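Hypothetical protein (Aquifex aeolicus, PDB 2HEK) is an HD-domain protein of unknown function that binds GDP and a zinc ion and may act as a dGTPase. Local coordinates at residues K72-E75 and L76-A80. Sequence-based numbering, arbitrary orientation.
Sequences KEKE and LVKLA
Val77 N donates to Glu73 O (3.3 Å), the first i to i+4 bond of helix 74-82 in the HD domain, with Glu73 at its N-cap position and at the centre of an inverse gamma turn. The two bonds that follow are shorter: Lys78 N lies 2.9 Å from Lys74 O, almost in line with that carbonyl, and Leu79 N reaches Glu75 O, tilted 23° from the carbonyl plane. The side chain of Glu73 runs alongside that of Leu76, but its carboxylate finds its charge partner, through OE2, in Arg133 of helix 128-139. Glu75, folded back at chi2 (67°), turns its acid across two residues of the following turn. Its OE1 forms a salt bridge with Lys78 NZ, long and weak as a hydrogen bond at 3.3 Å, while OE2 rests against Leu79 CG and CD2. Lys78 NZ has its stronger partner in Glu63 of helix 51-69, so the ammonium of this buried lysine is shared by two acids and probably stays charged. Without the long arm of Lys78, as with an alanine here, Glu75 and Glu63 would probably lose the ammonium they share, and Lys74 its aliphatic cover. That cover is side by side, Lys74 CG meeting Lys78 CD at 3.6 Å, with the two ammonium nitrogens, Lys74 NZ and Lys78 NZ, kept 5.8 Å apart. Val77, whose side chain touches helices 51-69 and 145-155, brings CG1 to 3.2 Å from Lys74 O, the same oxygen that accepts the N-H of Lys78.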
# COMPACT_ATOMS: atom_id res chain seq x y z
N LYS A 72 19.28 27.33 -2.75
CA LYS A 72 20.73 27.51 -2.70
C LYS A 72 21.30 26.94 -1.39
O LYS A 72 22.20 26.09 -1.40
CB LYS A 72 21.04 29.01 -2.83
CG LYS A 72 22.49 29.40 -3.06
CD LYS A 72 22.57 30.89 -3.50
CE LYS A 72 24.00 31.45 -3.37
NZ LYS A 72 24.16 32.84 -3.93
N GLU A 73 20.74 27.39 -0.28
CA GLU A 73 21.28 27.05 1.03
C GLU A 73 20.68 25.75 1.54
O GLU A 73 20.18 25.70 2.66
CB GLU A 73 20.99 28.18 2.03
CG GLU A 73 21.52 29.60 1.61
CD GLU A 73 21.54 30.52 2.81
OE1 GLU A 73 22.36 30.28 3.73
OE2 GLU A 73 20.68 31.43 2.89
N LYS A 74 20.71 24.71 0.71
CA LYS A 74 20.07 23.43 1.05
C LYS A 74 20.64 22.80 2.33
O LYS A 74 19.89 22.40 3.23
CB LYS A 74 20.17 22.47 -0.14
CG LYS A 74 19.63 21.03 0.13
CD LYS A 74 19.51 20.20 -1.16
CE LYS A 74 20.85 20.02 -1.88
NZ LYS A 74 20.75 18.92 -2.90
N GLU A 75 21.96 22.72 2.44
CA GLU A 75 22.52 22.00 3.60
C GLU A 75 22.13 22.68 4.89
O GLU A 75 21.80 22.03 5.89
CB GLU A 75 24.04 21.83 3.49
CG GLU A 75 24.66 21.09 4.72
CD GLU A 75 24.24 19.61 4.85
OE1 GLU A 75 23.51 19.06 3.97
OE2 GLU A 75 24.67 19.00 5.85
N LEU A 76 22.10 24.01 4.88
CA LEU A 76 21.85 24.73 6.13
C LEU A 76 20.41 24.51 6.58
O LEU A 76 20.16 24.33 7.77
CB LEU A 76 22.13 26.23 5.96
CG LEU A 76 21.85 27.04 7.22
CD1 LEU A 76 22.93 26.72 8.26
CD2 LEU A 76 21.81 28.52 6.90
N VAL A 77 19.46 24.57 5.63
CA VAL A 77 18.05 24.41 5.99
C VAL A 77 17.81 22.94 6.39
O VAL A 77 17.02 22.70 7.28
CB VAL A 77 17.08 24.92 4.89
CG1 VAL A 77 17.16 24.09 3.66
CG2 VAL A 77 15.61 24.90 5.38
N LYS A 78 18.52 21.99 5.77
CA LYS A 78 18.38 20.58 6.14
C LYS A 78 18.82 20.41 7.57
O LYS A 78 18.15 19.71 8.37
CB LYS A 78 19.22 19.65 5.25
CG LYS A 78 18.59 19.39 3.85
CD LYS A 78 19.63 18.79 2.90
CE LYS A 78 20.34 17.53 3.49
NZ LYS A 78 21.42 17.02 2.54
N LEU A 79 19.93 21.05 7.93
CA LEU A 79 20.36 20.92 9.32
C LEU A 79 19.41 21.64 10.26
O LEU A 79 19.18 21.17 11.36
CB LEU A 79 21.84 21.36 9.53
CG LEU A 79 22.90 20.55 8.76
CD1 LEU A 79 24.36 21.06 9.00
CD2 LEU A 79 22.79 19.04 9.07
N ALA A 80 18.85 22.79 9.84
CA ALA A 80 17.84 23.45 10.68
C ALA A 80 16.66 22.49 10.92
O ALA A 80 16.09 22.45 12.02
CB ALA A 80 17.36 24.76 10.00